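Local coordinates for copper homeostasis protein CutC (Streptococcus agalactiae, PDB 2BDQ) that is a TIM-barrel protein thought to take part in copper homeostasis, possibly by binding copper ions, at residues A[95-100]-A[110-115]. Numbering follows the deposited sequence.
Sequences LGILTS and EQLLPA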
ATOM      1  N   LEU A  95      -3.926 -12.560  -7.899  1.00 17.23           N
ATOM      2  CA  LEU A  95      -2.516 -12.453  -8.253  1.00 16.40           C
ATOM      3  C   LEU A  95      -2.303 -12.638  -9.752  1.00 16.96           C
ATOM      4  O   LEU A  95      -3.232 -12.966 -10.490  1.00 15.53           O
ATOM      5  CB  LEU A  95      -1.699 -13.499  -7.492  1.00 15.06           C
ATOM      6  CG  LEU A  95      -1.892 -14.975  -7.861  1.00 14.79           C
ATOM      7  CD1 LEU A  95      -0.725 -15.792  -7.333  1.00 15.34           C
ATOM      8  CD2 LEU A  95      -3.195 -15.486  -7.292  1.00 12.64           C
ATOM      9  N   GLY A  96      -1.071 -12.428 -10.201  1.00 16.56           N
ATOM     10  CA  GLY A  96      -0.776 -12.592 -11.612  1.00 16.12           C
ATOM     11  C   GLY A  96       0.714 -12.553 -11.833  1.00 15.95           C
ATOM     12  O   GLY A  96       1.369 -11.563 -11.506  1.00 15.68           O
ATOM     13  N   ILE A  97       1.257 -13.634 -12.381  1.00 15.49           N
ATOM     14  CA  ILE A  97       2.686 -13.713 -12.634  1.00 15.11           C
ATOM     15  C   ILE A  97       2.941 -14.067 -14.098  1.00 16.26           C
ATOM     16  O   ILE A  97       2.376 -15.026 -14.620  1.00 15.20           O
ATOM     17  CB  ILE A  97       3.348 -14.792 -11.755  1.00 15.34           C
ATOM     18  CG1 ILE A  97       2.795 -14.727 -10.331  1.00 15.54           C
ATOM     19  CG2 ILE A  97       4.857 -14.584 -11.722  1.00 15.40           C
ATOM     20  CD1 ILE A  97       3.271 -15.877  -9.440  1.00 15.14           C
ATOM     21  N   LEU A  98       3.807 -13.298 -14.750  1.00 16.23           N
ATOM     22  CA  LEU A  98       4.137 -13.536 -16.150  1.00 17.40           C
ATOM     23  C   LEU A  98       5.631 -13.658 -16.355  1.00 17.47           C
ATOM     24  O   LEU A  98       6.411 -13.129 -15.578  1.00 18.89           O
ATOM     25  CB  LEU A  98       3.638 -12.391 -17.028  1.00 16.29           C
ATOM     26  CG  LEU A  98       2.151 -12.041 -17.038  1.00 17.47           C
ATOM     27  CD1 LEU A  98       1.953 -10.856 -17.966  1.00 14.27           C
ATOM     28  CD2 LEU A  98       1.316 -13.231 -17.487  1.00 17.31           C
ATOM     29  N   THR A  99       6.016 -14.348 -17.422  1.00 19.73           N
ATOM     30  CA  THR A  99       7.419 -14.528 -17.774  1.00 20.70           C
ATOM     31  C   THR A  99       7.829 -13.321 -18.612  1.00 21.54           C
ATOM     32  O   THR A  99       6.975 -12.544 -19.046  1.00 20.35           O
ATOM     33  CB  THR A  99       7.628 -15.804 -18.630  1.00 22.19           C
ATOM     34  OG1 THR A  99       6.898 -15.677 -19.862  1.00 22.20           O
ATOM     35  CG2 THR A  99       7.138 -17.040 -17.882  1.00 19.17           C
ATOM     36  N   SER A 100       9.132 -13.182 -18.846  1.00 23.00           N
ATOM     37  CA  SER A 100       9.667 -12.080 -19.633  1.00 25.07           C
ATOM     38  C   SER A 100       9.055 -12.030 -21.031  1.00 25.89           C
ATOM     39  O   SER A 100       9.034 -10.974 -21.667  1.00 25.97           O
ATOM     40  CB  SER A 100      11.190 -12.195 -19.738  1.00 26.44           C
ATOM     41  OG  SER A 100      11.571 -13.384 -20.420  1.00 32.54           O
ATOM     42  N   GLU A 110       2.916 -22.255  -9.320  1.00 21.45           N
ATOM     43  CA  GLU A 110       2.862 -23.530  -8.614  1.00 23.87           C
ATOM     44  C   GLU A 110       3.620 -23.443  -7.294  1.00 23.16           C
ATOM     45  O   GLU A 110       3.238 -24.084  -6.321  1.00 23.20           O
ATOM     46  CB  GLU A 110       3.425 -24.669  -9.480  1.00 25.82           C
ATOM     47  CG  GLU A 110       2.622 -24.922 -10.748  1.00 28.93           C
ATOM     48  CD  GLU A 110       3.019 -26.202 -11.478  1.00 31.37           C
ATOM     49  OE1 GLU A 110       4.227 -26.414 -11.731  1.00 30.88           O
ATOM     50  OE2 GLU A 110       2.110 -26.996 -11.806  1.00 34.03           O
ATOM     51  N   GLN A 111       4.683 -22.640  -7.257  1.00 24.31           N
ATOM     52  CA  GLN A 111       5.471 -22.475  -6.034  1.00 24.80           C
ATOM     53  C   GLN A 111       4.612 -21.876  -4.916  1.00 24.55           C
ATOM     54  O   GLN A 111       4.848 -22.131  -3.732  1.00 23.49           O
ATOM     55  CB  GLN A 111       6.676 -21.550  -6.274  1.00 27.92           C
ATOM     56  CG  GLN A 111       7.898 -22.195  -6.931  1.00 31.71           C
ATOM     57  CD  GLN A 111       9.066 -21.214  -7.082  1.00 35.30           C
ATOM     58  OE1 GLN A 111       9.121 -20.430  -8.035  1.00 36.71           O
ATOM     59  NE2 GLN A 111       9.991 -21.242  -6.127  1.00 36.06           N
ATOM     60  N   LEU A 112       3.613 -21.082  -5.294  1.00 22.89           N
ATOM     61  CA  LEU A 112       2.745 -20.443  -4.311  1.00 22.67           C
ATOM     62  C   LEU A 112       1.442 -21.197  -4.032  1.00 22.84           C
ATOM     63  O   LEU A 112       0.763 -20.924  -3.039  1.00 23.79           O
ATOM     64  CB  LEU A 112       2.413 -19.020  -4.762  1.00 21.13           C
ATOM     65  CG  LEU A 112       3.582 -18.063  -5.014  1.00 20.50           C
ATOM     66  CD1 LEU A 112       3.092 -16.851  -5.802  1.00 18.60           C
ATOM     67  CD2 LEU A 112       4.200 -17.644  -3.693  1.00 19.54           C
ATOM     68  N   LEU A 113       1.090 -22.149  -4.885  1.00 22.56           N
ATOM     69  CA  LEU A 113      -0.154 -22.884  -4.681  1.00 22.80           C
ATOM     70  C   LEU A 113      -0.342 -23.498  -3.295  1.00 23.76           C
ATOM     71  O   LEU A 113      -1.412 -23.369  -2.693  1.00 23.95           O
ATOM     72  CB  LEU A 113      -0.305 -23.977  -5.738  1.00 23.36           C
ATOM     73  CG  LEU A 113      -0.659 -23.454  -7.131  1.00 24.52           C
ATOM     74  CD1 LEU A 113      -0.826 -24.636  -8.079  1.00 23.80           C
ATOM     75  CD2 LEU A 113      -1.949 -22.629  -7.068  1.00 22.52           C
ATOM     76  N   PRO A 114       0.687 -24.180  -2.769  1.00 22.98           N
ATOM     77  CA  PRO A 114       0.548 -24.792  -1.442  1.00 22.63           C
ATOM     78  C   PRO A 114       0.152 -23.792  -0.355  1.00 22.25           C
ATOM     79  O   PRO A 114      -0.701 -24.079   0.480  1.00 23.77           O
ATOM     80  CB  PRO A 114       1.926 -25.411  -1.199  1.00 24.17           C
ATOM     81  CG  PRO A 114       2.405 -25.732  -2.608  1.00 23.48           C
ATOM     82  CD  PRO A 114       2.000 -24.486  -3.363  1.00 22.04           C
ATOM     83  N   ALA A 115       0.765 -22.614  -0.368  1.00 21.96           N
ATOM     84  CA  ALA A 115       0.448 -21.594   0.630  1.00 21.09           C
ATOM     85  C   ALA A 115      -1.008 -21.139   0.520  1.00 20.57           C
ATOM     86  O   ALA A 115      -1.621 -20.762   1.520  1.00 20.50           O
ATOM     87  CB  ALA A 115       1.373 -20.393   0.476  1.00 19.05           C
TER
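Thr99 OG1 is hydrogen-bonded to Asn101 OD1 and to His103 N in the loop just beyond Ile97, whose side chain meets Leu112 of helix 106-116. The touch is methyl to methyl: Ile97 CD1 lies 3.8 Å from Leu112 CD1, the two side chains running at a slant to one another. Leu95, at the end of strand 92-95, adds the third member, with its CD1 4.2 Å from Leu112 CD1. Leu95 CD1 and Ile97 CD1 are themselves 4.5 Å apart, so the three methyls form a triangle with Leu112 CD1 where the two shorter sides meet. Each side chain is stretched out, CD1 lying anti to CA (chi2 173° in Ile97 and 165° in Leu112), which lets the methyls bridge backbones standing about 10 Å apart: Leu95 CA and Leu112 CA are separated by 10.3 Å. Around this triangle, Ile97 also packs on Tyr70 and on Ala108 and Ile109 of the same helix, while Leu112 reaches Glu79 of helix 72-87 and Leu95 leans on Leu121 of the next strand. Backbone hydrogen bonds of Leu95 with Val122 and His124 hold the strand end in the barrel wall. The arrangement belongs to one beta-alpha unit of the TIM barrel, where a helix folds back over the strand and loop that lead into it. No hydrogen bond crosses between the segments; their buried join is wholly apolar, resting on methyl dispersion and exclusion of water, with little to fix it directionally.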